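Local coordinates for protein DNA polymerase (PDB 1XI1) that replicates viral DNA from a protein primer by processive, strand-displacing synthesis of high fidelity, at residues I285-C290 with I323-L328; I299-I304 with K337-L342. The protein carries 2 engineered substitutions. All coordinates share one frame; numbering follows the deposited sequence.

Contact 1. Residues I285-C290 with I323-L328; sequences IQHIRC and IADLWL
His287 and Trp327 face each other as a non-hydrogen-bonded pair of an antiparallel beta sheet, in which strand 283-294 runs between strands 324-329 and 340-356 in the polymerization region. The N-to-C directions of strands 285-290 and 324-328 lie 167° apart, and the flanking hydrogen-bonded pairs Gln286–Leu328 and Ile288–Leu326 fix the register, the latter through Ile288 N to Leu326 O at 2.8 Å.

The imidazole lies over the five-membered ring of Trp327 as an offset stack, centroids 4.1 Å apart and planes at 7°, while His287 CB sits over the six-membered ring 3.6 Å from its centroid, a CH-pi contact. With CG anti to the backbone N (chi1 179°), the ring of His287 is carried to Asp325, where NE2 gives a hydrogen bond to OD1 at 2.8 Å from the syn side. Arg289 NE meets Asp325 OD2 from the anti side at 3.3 Å, a long salt bridge; both donors stand clearly out of the carboxylate plane. Arg289 NH1 pairs with Glu346 of strand 340-356.

Two donors thus grip one carboxylate while the indole covers one imidazole face, restricting ring rotation; the carboxylate may favour a protonated His287, an effect Arg289 would temper.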
ATOM      1  N   ILE C 285     -16.737  11.670  17.369  1.00 34.25           N
ATOM      2  CA  ILE C 285     -17.289  11.414  16.076  1.00 32.00           C
ATOM      3  C   ILE C 285     -18.751  11.715  16.223  1.00 36.30           C
ATOM      4  O   ILE C 285     -19.400  11.211  17.135  1.00 33.18           O
ATOM      5  CB  ILE C 285     -17.082   9.942  15.648  1.00 31.90           C
ATOM      6  CG1 ILE C 285     -15.601   9.708  15.333  1.00 30.00           C
ATOM      7  CG2 ILE C 285     -17.946   9.588  14.447  1.00 31.02           C
ATOM      8  CD1 ILE C 285     -15.218   8.243  15.238  1.00 32.09           C
ATOM      9  N   GLN C 286     -19.268  12.549  15.335  1.00 35.31           N
ATOM     10  CA  GLN C 286     -20.653  12.976  15.422  1.00 35.35           C
ATOM     11  C   GLN C 286     -21.489  12.542  14.237  1.00 40.37           C
ATOM     12  O   GLN C 286     -21.071  12.679  13.080  1.00 41.29           O
ATOM     13  CB  GLN C 286     -20.717  14.500  15.537  1.00 34.79           C
ATOM     14  CG  GLN C 286     -22.131  15.056  15.487  1.00 39.46           C
ATOM     15  CD  GLN C 286     -22.765  15.177  16.854  1.00 43.69           C
ATOM     16  OE1 GLN C 286     -22.089  15.445  17.832  1.00 38.38           O
ATOM     17  NE2 GLN C 286     -24.050  15.026  17.161  1.00 38.74           N
ATOM     18  N   HIS C 287     -22.666  11.996  14.531  1.00 39.12           N
ATOM     19  CA  HIS C 287     -23.599  11.569  13.487  1.00 38.56           C
ATOM     20  C   HIS C 287     -24.515  12.761  13.274  1.00 42.72           C
ATOM     21  O   HIS C 287     -25.271  13.150  14.167  1.00 40.33           O
ATOM     22  CB  HIS C 287     -24.422  10.365  13.944  1.00 46.94           C
ATOM     23  CG  HIS C 287     -25.416   9.892  12.927  1.00 50.87           C
ATOM     24  ND1 HIS C 287     -26.512   9.124  13.259  1.00 49.27           N
ATOM     25  CD2 HIS C 287     -25.480  10.080  11.586  1.00 52.38           C
ATOM     26  CE1 HIS C 287     -27.210   8.863  12.169  1.00 46.47           C
ATOM     27  NE2 HIS C 287     -26.606   9.430  11.140  1.00 50.50           N
ATOM     28  N   ILE C 288     -24.428  13.358  12.093  1.00 46.79           N
ATOM     29  CA  ILE C 288     -25.221  14.527  11.790  1.00 40.45           C
ATOM     30  C   ILE C 288     -26.031  14.300  10.530  1.00 42.55           C
ATOM     31  O   ILE C 288     -25.754  13.391   9.745  1.00 39.66           O
ATOM     32  CB  ILE C 288     -24.308  15.734  11.611  1.00 41.60           C
ATOM     33  CG1 ILE C 288     -25.106  16.999  11.381  1.00 51.92           C
ATOM     34  CG2 ILE C 288     -23.443  15.547  10.412  1.00 51.08           C
ATOM     35  CD1 ILE C 288     -24.198  18.196  11.172  1.00 51.98           C
ATOM     36  N   ARG C 289     -27.056  15.123  10.365  1.00 43.42           N
ATOM     37  CA  ARG C 289     -27.928  15.056   9.207  1.00 44.74           C
ATOM     38  C   ARG C 289     -28.096  16.490   8.748  1.00 45.30           C
ATOM     39  O   ARG C 289     -28.391  17.364   9.556  1.00 44.63           O
ATOM     40  CB  ARG C 289     -29.268  14.474   9.608  1.00 38.90           C
ATOM     41  CG  ARG C 289     -29.627  13.207   8.887  1.00 41.86           C
ATOM     42  CD  ARG C 289     -30.959  12.741   9.384  1.00 44.34           C
ATOM     43  NE  ARG C 289     -30.922  11.322   9.693  1.00 52.96           N
ATOM     44  CZ  ARG C 289     -31.544  10.777  10.733  1.00 53.64           C
ATOM     45  NH1 ARG C 289     -32.253  11.539  11.558  1.00 47.25           N
ATOM     46  NH2 ARG C 289     -31.444   9.477  10.957  1.00 54.07           N
ATOM     47  N   CYS C 290     -27.893  16.749   7.463  1.00 44.67           N
ATOM     48  CA  CYS C 290     -28.017  18.118   6.997  1.00 45.53           C
ATOM     49  C   CYS C 290     -28.011  18.200   5.490  1.00 48.13           C
ATOM     50  O   CYS C 290     -28.017  17.183   4.791  1.00 47.21           O
ATOM     51  CB  CYS C 290     -26.855  18.951   7.529  1.00 43.98           C
ATOM     52  SG  CYS C 290     -25.257  18.348   6.929  1.00 51.61           S
ATOM     53  N   ILE C 323     -31.370  15.557   2.007  1.00 64.35           N
ATOM     54  CA  ILE C 323     -30.741  15.672   3.318  1.00 58.88           C
ATOM     55  C   ILE C 323     -29.706  14.574   3.415  1.00 56.32           C
ATOM     56  O   ILE C 323     -30.031  13.405   3.238  1.00 54.86           O
ATOM     57  CB  ILE C 323     -31.774  15.484   4.466  1.00 58.79           C
ATOM     58  CG1 ILE C 323     -32.750  16.663   4.492  1.00 56.04           C
ATOM     59  CG2 ILE C 323     -31.059  15.365   5.818  1.00 58.92           C
ATOM     60  CD1 ILE C 323     -33.829  16.542   5.590  1.00 51.74           C
ATOM     61  N   ALA C 324     -28.460  14.949   3.692  1.00 56.71           N
ATOM     62  CA  ALA C 324     -27.373  13.974   3.795  1.00 53.08           C
ATOM     63  C   ALA C 324     -27.279  13.388   5.197  1.00 49.91           C
ATOM     64  O   ALA C 324     -27.722  13.990   6.168  1.00 54.50           O
ATOM     65  CB  ALA C 324     -26.051  14.623   3.422  1.00 44.13           C
ATOM     66  N   ASP C 325     -26.673  12.217   5.285  1.00 52.81           N
ATOM     67  CA  ASP C 325     -26.478  11.516   6.546  1.00 53.10           C
ATOM     68  C   ASP C 325     -24.977  11.265   6.683  1.00 48.49           C
ATOM     69  O   ASP C 325     -24.411  10.499   5.911  1.00 50.04           O
ATOM     70  CB  ASP C 325     -27.242  10.198   6.502  1.00 54.94           C
ATOM     71  CG  ASP C 325     -27.352   9.552   7.847  1.00 60.11           C
ATOM     72  OD1 ASP C 325     -26.318   9.061   8.337  1.00 70.44           O
ATOM     73  OD2 ASP C 325     -28.467   9.542   8.417  1.00 63.28           O
ATOM     74  N   LEU C 326     -24.339  11.897   7.666  1.00 44.78           N
ATOM     75  CA  LEU C 326     -22.893  11.767   7.836  1.00 43.17           C
ATOM     76  C   LEU C 326     -22.386  11.489   9.251  1.00 42.51           C
ATOM     77  O   LEU C 326     -23.008  11.884  10.229  1.00 42.69           O
ATOM     78  CB  LEU C 326     -22.212  13.057   7.361  1.00 44.85           C
ATOM     79  CG  LEU C 326     -22.456  13.561   5.940  1.00 43.11           C
ATOM     80  CD1 LEU C 326     -21.941  14.979   5.796  1.00 45.85           C
ATOM     81  CD2 LEU C 326     -21.764  12.638   4.959  1.00 50.28           C
ATOM     82  N   TRP C 327     -21.239  10.818   9.332  1.00 40.58           N
ATOM     83  CA  TRP C 327     -20.547  10.546  10.593  1.00 43.18           C
ATOM     84  C   TRP C 327     -19.168  11.204  10.408  1.00 42.87           C
ATOM     85  O   TRP C 327     -18.401  10.801   9.532  1.00 42.06           O
ATOM     86  CB  TRP C 327     -20.366   9.041  10.836  1.00 41.95           C
ATOM     87  CG  TRP C 327     -21.640   8.322  11.104  1.00 47.96           C
ATOM     88  CD1 TRP C 327     -22.619   8.041  10.202  1.00 50.67           C
ATOM     89  CD2 TRP C 327     -22.097   7.818  12.363  1.00 50.26           C
ATOM     90  NE1 TRP C 327     -23.661   7.395  10.813  1.00 51.55           N
ATOM     91  CE2 TRP C 327     -23.368   7.242  12.142  1.00 54.83           C
ATOM     92  CE3 TRP C 327     -21.560   7.795  13.657  1.00 54.08           C
ATOM     93  CZ2 TRP C 327     -24.114   6.642  13.174  1.00 53.83           C
ATOM     94  CZ3 TRP C 327     -22.307   7.195  14.690  1.00 54.72           C
ATOM     95  CH2 TRP C 327     -23.568   6.628  14.435  1.00 50.55           C
ATOM     96  N   LEU C 328     -18.856  12.203  11.230  1.00 39.55           N
ATOM     97  CA  LEU C 328     -17.596  12.925  11.117  1.00 41.60           C
ATOM     98  C   LEU C 328     -16.799  13.096  12.403  1.00 39.06           C
ATOM     99  O   LEU C 328     -17.352  13.391  13.461  1.00 38.08           O
ATOM    100  CB  LEU C 328     -17.850  14.333  10.561  1.00 40.35           C
ATOM    101  CG  LEU C 328     -18.620  14.483   9.254  1.00 46.68           C
ATOM    102  CD1 LEU C 328     -18.884  15.951   8.966  1.00 47.24           C
ATOM    103  CD2 LEU C 328     -17.806  13.861   8.145  1.00 48.48           C
TER

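Contact 2. Residues I299-I304 with K337-L342; sequences IPTIQI and KEHYDL
Tyr340 carries its CG anti to its own carbonyl carbon (chi1 -60°), which sends the phenol across to the backbone of 299-304, and His339 makes the same choice (chi1 -72°), bringing its imidazole to the carbonyl of Ile299. The phenol oxygen takes two consecutive amides: Thr301 N donates to Tyr340 OH at 2.8 Å and Ile302 N donates to the same Tyr340 OH at 2.6 Å, both bonds nearly straight. Since Tyr340 OH is also hydrogen-bonded to Leu316 O, this buried oxygen is gripped by three backbone groups.

Ile302 closes over the ring as well. Its CD1 lies 3.6 Å from the centroid of the Tyr340 ring, a CH-pi contact over one face, and its CG1 approaches Tyr340 CZ to 3.3 Å, a tight fit. Thr301 CB comes in at the ring edge, 3.7 Å from Tyr340 CE1.

The two aromatic residues mark the junction where helix 330-339 gives way to strand 340-356: His339 is the last helical residue and Tyr340 the first to leave helical phi/psi. This junction is thereby fastened to the chain that follows strand 283-294, and the ring of Phe292 of that strand meets the Tyr340 ring nearly perpendicular to it.

At the histidine, ND1 donates to Ile299 O at 2.7 Å with an N-H...O angle of 173°. The acceptor lies in the imidazole plane, and the donor lies in the carbonyl plane on a lone pair, a geometry that fixes the rotation of the ring and places the proton on ND1. Ile442 and Gln446 of helix 427-447 also pack on His339, while Thr301 OG1, 3.7 Å from His339 ND1, is buried without a polar partner.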
ATOM      1  N   ILE C 299     -12.405  24.910  -1.092  1.00 44.95           N
ATOM      2  CA  ILE C 299     -12.205  23.595  -1.655  1.00 47.15           C
ATOM      3  C   ILE C 299     -13.233  22.590  -1.103  1.00 49.55           C
ATOM      4  O   ILE C 299     -13.629  22.641   0.073  1.00 52.62           O
ATOM      5  CB  ILE C 299     -10.784  23.055  -1.237  1.00 46.42           C
ATOM      6  CG1 ILE C 299      -9.704  24.076  -1.578  1.00 51.38           C
ATOM      7  CG2 ILE C 299     -10.469  21.716  -1.877  1.00 35.43           C
ATOM      8  CD1 ILE C 299      -8.319  23.720  -0.978  1.00 48.58           C
ATOM      9  N   PRO C 300     -13.684  21.721  -1.979  1.00 50.37           N
ATOM     10  CA  PRO C 300     -14.570  20.654  -1.493  1.00 48.62           C
ATOM     11  C   PRO C 300     -13.885  19.840  -0.342  1.00 51.07           C
ATOM     12  O   PRO C 300     -12.656  19.697  -0.325  1.00 51.16           O
ATOM     13  CB  PRO C 300     -14.900  19.875  -2.767  1.00 51.58           C
ATOM     14  CG  PRO C 300     -14.579  20.819  -3.878  1.00 51.67           C
ATOM     15  CD  PRO C 300     -13.325  21.537  -3.463  1.00 45.44           C
ATOM     16  N   THR C 301     -14.658  19.306   0.579  1.00 52.55           N
ATOM     17  CA  THR C 301     -14.124  18.596   1.698  1.00 48.46           C
ATOM     18  C   THR C 301     -14.856  17.280   1.950  1.00 49.02           C
ATOM     19  O   THR C 301     -14.277  16.277   2.343  1.00 47.19           O
ATOM     20  CB  THR C 301     -14.205  19.474   2.937  1.00 51.65           C
ATOM     21  OG1 THR C 301     -13.004  20.231   3.060  1.00 50.33           O
ATOM     22  CG2 THR C 301     -14.416  18.613   4.176  1.00 54.98           C
ATOM     23  N   ILE C 302     -16.159  17.328   1.701  1.00 56.41           N
ATOM     24  CA  ILE C 302     -17.020  16.170   1.891  1.00 60.78           C
ATOM     25  C   ILE C 302     -16.806  15.217   0.738  1.00 64.89           C
ATOM     26  O   ILE C 302     -17.195  15.495  -0.399  1.00 63.28           O
ATOM     27  CB  ILE C 302     -18.486  16.572   1.921  1.00 57.21           C
ATOM     28  CG1 ILE C 302     -18.717  17.578   3.043  1.00 56.67           C
ATOM     29  CG2 ILE C 302     -19.354  15.341   2.085  1.00 59.74           C
ATOM     30  CD1 ILE C 302     -20.118  18.165   3.060  1.00 65.31           C
ATOM     31  N   GLN C 303     -16.196  14.078   1.022  1.00 72.46           N
ATOM     32  CA  GLN C 303     -15.930  13.130  -0.041  1.00 79.62           C
ATOM     33  C   GLN C 303     -16.686  11.844   0.088  1.00 84.93           C
ATOM     34  O   GLN C 303     -17.260  11.528   1.136  1.00 81.57           O
ATOM     35  CB  GLN C 303     -14.439  12.837  -0.121  1.00 82.77           C
ATOM     36  CG  GLN C 303     -14.027  11.382   0.038  1.00 86.26           C
ATOM     37  CD  GLN C 303     -12.526  11.199  -0.041  1.00 89.40           C
ATOM     38  OE1 GLN C 303     -11.764  12.164  -0.026  1.00 87.94           O
ATOM     39  NE2 GLN C 303     -11.880  10.029  -0.140  1.00 87.34           N
ATOM     40  N   ILE C 304     -16.651  11.138  -0.999  1.00 93.17           N
ATOM     41  CA  ILE C 304     -17.207   9.829  -1.168  1.00 99.37           C
ATOM     42  C   ILE C 304     -16.108   9.122  -1.947  1.00104.28           C
ATOM     43  O   ILE C 304     -15.629   9.656  -2.946  1.00104.96           O
ATOM     44  CB  ILE C 304     -18.540   9.824  -1.923  1.00 97.87           C
ATOM     45  CG1 ILE C 304     -19.552  10.663  -1.148  1.00 98.64           C
ATOM     46  CG2 ILE C 304     -19.064   8.407  -2.104  1.00 98.42           C
ATOM     47  CD1 ILE C 304     -20.797  11.004  -1.935  1.00 97.35           C
ATOM     48  N   LYS C 337     -17.725  22.802   8.353  1.00 48.91           N
ATOM     49  CA  LYS C 337     -18.424  24.027   8.746  1.00 48.14           C
ATOM     50  C   LYS C 337     -17.818  25.294   8.143  1.00 48.00           C
ATOM     51  O   LYS C 337     -18.527  26.268   7.890  1.00 48.63           O
ATOM     52  CB  LYS C 337     -18.457  24.145  10.274  1.00 46.75           C
ATOM     53  CG  LYS C 337     -19.408  23.149  10.941  1.00 57.21           C
ATOM     54  CD  LYS C 337     -19.114  22.931  12.425  1.00 52.96           C
ATOM     55  CE  LYS C 337     -19.131  24.226  13.204  1.00 61.15           C
ATOM     56  NZ  LYS C 337     -19.470  24.002  14.642  1.00 67.32           N
ATOM     57  N   GLU C 338     -16.511  25.287   7.911  1.00 49.64           N
ATOM     58  CA  GLU C 338     -15.860  26.459   7.341  1.00 51.47           C
ATOM     59  C   GLU C 338     -15.991  26.525   5.826  1.00 50.59           C
ATOM     60  O   GLU C 338     -16.275  27.588   5.280  1.00 56.20           O
ATOM     61  CB  GLU C 338     -14.378  26.494   7.708  1.00 50.01           C
ATOM     62  CG  GLU C 338     -13.601  27.482   6.868  1.00 62.45           C
ATOM     63  CD  GLU C 338     -12.119  27.462   7.141  1.00 64.92           C
ATOM     64  OE1 GLU C 338     -11.521  26.366   7.095  1.00 64.76           O
ATOM     65  OE2 GLU C 338     -11.554  28.549   7.393  1.00 67.48           O
ATOM     66  N   HIS C 339     -15.794  25.387   5.157  1.00 48.43           N
ATOM     67  CA  HIS C 339     -15.852  25.314   3.699  1.00 42.92           C
ATOM     68  C   HIS C 339     -17.257  25.263   3.110  1.00 46.97           C
ATOM     69  O   HIS C 339     -17.443  25.574   1.924  1.00 48.07           O
ATOM     70  CB  HIS C 339     -15.057  24.104   3.182  1.00 34.86           C
ATOM     71  CG  HIS C 339     -13.566  24.256   3.288  1.00 39.25           C
ATOM     72  ND1 HIS C 339     -12.699  23.793   2.315  1.00 38.13           N
ATOM     73  CD2 HIS C 339     -12.784  24.746   4.282  1.00 37.69           C
ATOM     74  CE1 HIS C 339     -11.451  23.987   2.711  1.00 28.89           C
ATOM     75  NE2 HIS C 339     -11.475  24.562   3.900  1.00 34.26           N
ATOM     76  N   TYR C 340     -18.259  24.872   3.922  1.00 46.24           N
ATOM     77  CA  TYR C 340     -19.621  24.798   3.389  1.00 43.15           C
ATOM     78  C   TYR C 340     -20.619  25.645   4.171  1.00 47.14           C
ATOM     79  O   TYR C 340     -20.315  26.194   5.221  1.00 45.77           O
ATOM     80  CB  TYR C 340     -20.187  23.385   3.403  1.00 35.82           C
ATOM     81  CG  TYR C 340     -19.464  22.324   2.629  1.00 31.42           C
ATOM     82  CD1 TYR C 340     -18.180  21.956   2.972  1.00 33.13           C
ATOM     83  CD2 TYR C 340     -20.075  21.679   1.563  1.00 28.83           C
ATOM     84  CE1 TYR C 340     -17.527  20.951   2.303  1.00 26.48           C
ATOM     85  CE2 TYR C 340     -19.413  20.680   0.865  1.00 31.78           C
ATOM     86  CZ  TYR C 340     -18.140  20.314   1.259  1.00 30.81           C
ATOM     87  OH  TYR C 340     -17.491  19.295   0.614  1.00 39.94           O
ATOM     88  N   ASP C 341     -21.817  25.732   3.602  1.00 46.66           N
ATOM     89  CA  ASP C 341     -22.935  26.376   4.217  1.00 48.47           C
ATOM     90  C   ASP C 341     -23.827  25.218   4.608  1.00 44.83           C
ATOM     91  O   ASP C 341     -24.290  24.460   3.736  1.00 49.44           O
ATOM     92  CB  ASP C 341     -23.662  27.316   3.243  1.00 49.82           C
ATOM     93  CG  ASP C 341     -23.048  28.706   3.188  1.00 53.01           C
ATOM     94  OD1 ASP C 341     -22.693  29.249   4.261  1.00 52.60           O
ATOM     95  OD2 ASP C 341     -22.939  29.263   2.077  1.00 52.25           O
ATOM     96  N   LEU C 342     -24.083  25.052   5.894  1.00 47.98           N
ATOM     97  CA  LEU C 342     -24.901  23.946   6.380  1.00 46.60           C
ATOM     98  C   LEU C 342     -26.333  24.352   6.608  1.00 50.01           C
ATOM     99  O   LEU C 342     -26.599  25.416   7.190  1.00 46.19           O
ATOM    100  CB  LEU C 342     -24.260  23.351   7.632  1.00 44.07           C
ATOM    101  CG  LEU C 342     -22.817  22.865   7.437  1.00 46.77           C
ATOM    102  CD1 LEU C 342     -22.120  22.661   8.776  1.00 39.21           C
ATOM    103  CD2 LEU C 342     -22.794  21.587   6.610  1.00 40.32           C
TER

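Overall arrangement
Contact 1 and contact 2, with centres about 12 Å apart, join successive elements of the same two chain runs: strand 283-294 leads into 299-304, while strand 324-329 leads through helix 330-339 to strand 340-356. Their segments alternate along the chain, and Cys290 SG packs against Leu342 CD2 at 4.1 Å. Contact 1 is partly buried, with regular strand pairing and a charged, aromatic cluster on its His287 face; its Leu326 and Leu328 instead meet helix 330-339. Contact 2 is buried where its residues touch, and side chains of the helix-strand junction bond to main-chain groups without any salt bridge. The bound nucleic acid is about 31 Å from the nearest atom of contact 1 and about 22 Å from that of contact 2.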